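Local coordinates for protein acyl-CoA dehydrogenase (Thermus thermophilus, PDB 2Z1Q) that probably oxidises saturated acyl-CoA thioesters to their 2,3-dehydroacyl-CoA products, using FAD as cofactor and passing the electrons to a separate acceptor, at residues Ala506-Arg511 and Val557-Gln562. Numbering follows the deposited sequence.
Sequences APVLAR and VALRRQ
Leu559 CD2 lies at the edge of the Arg511 guanidinium, close to its plane, while one face of that group rests over Pro507 O, 4.0 Å from the plane. The amide of Gln562 comes up against Val508 CG2, with OE1 3.5 Å and NE2 3.9 Å from that methyl. Val508 CG1, anti to the backbone N (chi1 179°), is directed at Leu559, where it meets CD2 at 3.9 Å and the carbonyl O at 3.7 Å. Arg511 crosses Leu559 at about a right angle; its aliphatic CD touches Leu559 CD1 at 3.7 Å, and a bend at chi3 (-59°) then turns the guanidinium back over its own helix, where NE forms a salt bridge with Glu446. Cutting Val508 back to an alanine is likely to open a gap beside Leu559 and leave the Gln562 amide without the methyl it rests on. The contact joins helices 505-528 and 556-570 of the helical C-terminal region, away from the FAD sites; the axes of 506-511 and 557-562 approach to 9.6 Å, with 132° between their N-to-C directions. Arg511 contributes its carbon stem and Gln562 lays its amide against a methyl, so apolar packing rather than directed polar bonding joins the two segments.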
loop_
_atom_site.group_PDB
_atom_site.type_symbol
_atom_site.label_atom_id
_atom_site.label_comp_id
_atom_site.label_asym_id
_atom_site.label_seq_id
_atom_site.Cartn_x
_atom_site.Cartn_y
_atom_site.Cartn_z
ATOM N N ALA B 506 16.469 -21.273 -5.120
ATOM C CA ALA B 506 16.031 -21.217 -3.728
ATOM C C ALA B 506 17.018 -20.480 -2.804
ATOM O O ALA B 506 16.624 -19.558 -2.093
ATOM C CB ALA B 506 15.758 -22.622 -3.195
ATOM N N PRO B 507 18.306 -20.873 -2.804
ATOM C CA PRO B 507 19.281 -20.198 -1.939
ATOM C C PRO B 507 19.326 -18.684 -2.153
ATOM O O PRO B 507 19.424 -17.908 -1.199
ATOM C CB PRO B 507 20.607 -20.862 -2.320
ATOM C CG PRO B 507 20.189 -22.242 -2.695
ATOM C CD PRO B 507 18.934 -22.011 -3.506
ATOM N N VAL B 508 19.262 -18.272 -3.412
ATOM C CA VAL B 508 19.296 -16.861 -3.761
ATOM C C VAL B 508 18.107 -16.114 -3.147
ATOM O O VAL B 508 18.265 -15.019 -2.606
ATOM C CB VAL B 508 19.268 -16.687 -5.296
ATOM C CG1 VAL B 508 19.273 -15.210 -5.671
ATOM C CG2 VAL B 508 20.467 -17.406 -5.921
ATOM N N LEU B 509 16.921 -16.713 -3.222
ATOM C CA LEU B 509 15.724 -16.078 -2.685
ATOM C C LEU B 509 15.788 -16.018 -1.181
ATOM O O LEU B 509 15.372 -15.032 -0.565
ATOM C CB LEU B 509 14.471 -16.839 -3.117
ATOM C CG LEU B 509 14.223 -16.856 -4.628
ATOM C CD1 LEU B 509 12.945 -17.629 -4.893
ATOM C CD2 LEU B 509 14.122 -15.434 -5.185
ATOM N N ALA B 510 16.329 -17.077 -0.594
ATOM C CA ALA B 510 16.453 -17.151 0.846
ATOM C C ALA B 510 17.440 -16.097 1.355
ATOM O O ALA B 510 17.215 -15.484 2.393
ATOM C CB ALA B 510 16.909 -18.537 1.249
ATOM N N ARG B 511 18.521 -15.888 0.607
ATOM C CA ARG B 511 19.564 -14.931 0.994
ATOM C C ARG B 511 19.056 -13.488 0.920
ATOM O O ARG B 511 19.349 -12.669 1.788
ATOM C CB ARG B 511 20.806 -15.133 0.101
ATOM C CG ARG B 511 22.064 -14.365 0.508
ATOM C CD ARG B 511 23.285 -14.864 -0.273
ATOM N NE ARG B 511 23.492 -16.291 -0.041
ATOM C CZ ARG B 511 23.445 -17.226 -0.986
ATOM N NH1 ARG B 511 23.638 -18.499 -0.663
ATOM N NH2 ARG B 511 23.215 -16.890 -2.251
ATOM N N VAL B 557 21.683 -6.164 -5.367
ATOM C CA VAL B 557 21.454 -5.800 -6.745
ATOM C C VAL B 557 21.641 -7.038 -7.612
ATOM O O VAL B 557 20.746 -7.407 -8.383
ATOM C CB VAL B 557 22.417 -4.716 -7.170
ATOM C CG1 VAL B 557 22.086 -4.248 -8.578
ATOM C CG2 VAL B 557 22.344 -3.571 -6.178
ATOM N N ALA B 558 22.793 -7.691 -7.465
ATOM C CA ALA B 558 23.102 -8.890 -8.230
ATOM C C ALA B 558 22.077 -9.984 -7.981
ATOM O O ALA B 558 21.519 -10.547 -8.918
ATOM C CB ALA B 558 24.500 -9.409 -7.869
ATOM N N LEU B 559 21.822 -10.281 -6.715
ATOM C CA LEU B 559 20.885 -11.349 -6.391
ATOM C C LEU B 559 19.463 -11.095 -6.885
ATOM O O LEU B 559 18.841 -11.995 -7.446
ATOM C CB LEU B 559 20.892 -11.635 -4.879
ATOM C CG LEU B 559 22.211 -12.157 -4.278
ATOM C CD1 LEU B 559 22.026 -12.432 -2.789
ATOM C CD2 LEU B 559 22.639 -13.434 -4.970
ATOM N N ARG B 560 18.945 -9.887 -6.692
ATOM C CA ARG B 560 17.599 -9.606 -7.159
ATOM C C ARG B 560 17.556 -9.728 -8.674
ATOM O O ARG B 560 16.629 -10.319 -9.222
ATOM C CB ARG B 560 17.151 -8.208 -6.730
ATOM C CG ARG B 560 16.854 -8.071 -5.238
ATOM C CD ARG B 560 15.944 -6.875 -5.042
ATOM N NE ARG B 560 15.665 -6.558 -3.644
ATOM C CZ ARG B 560 16.368 -5.702 -2.904
ATOM N NH1 ARG B 560 17.412 -5.057 -3.412
ATOM N NH2 ARG B 560 16.011 -5.470 -1.650
ATOM N N ARG B 561 18.568 -9.202 -9.360
ATOM C CA ARG B 561 18.587 -9.300 -10.817
ATOM C C ARG B 561 18.553 -10.753 -11.271
ATOM O O ARG B 561 17.923 -11.084 -12.275
ATOM C CB ARG B 561 19.809 -8.609 -11.406
ATOM C CG ARG B 561 19.719 -7.096 -11.392
ATOM C CD ARG B 561 20.728 -6.502 -12.348
ATOM N NE ARG B 561 20.614 -5.051 -12.430
ATOM C CZ ARG B 561 21.194 -4.318 -13.373
ATOM N NH1 ARG B 561 21.924 -4.909 -14.309
ATOM N NH2 ARG B 561 21.049 -2.999 -13.382
ATOM N N GLN B 562 19.229 -11.615 -10.516
ATOM C CA GLN B 562 19.279 -13.043 -10.822
ATOM C C GLN B 562 17.875 -13.662 -10.699
ATOM O O GLN B 562 17.469 -14.472 -11.535
ATOM C CB GLN B 562 20.271 -13.739 -9.876
ATOM C CG GLN B 562 20.408 -15.238 -10.098
ATOM C CD GLN B 562 21.479 -15.887 -9.211
ATOM O OE1 GLN B 562 21.600 -17.110 -9.174
ATOM N NE2 GLN B 562 22.254 -15.070 -8.501
#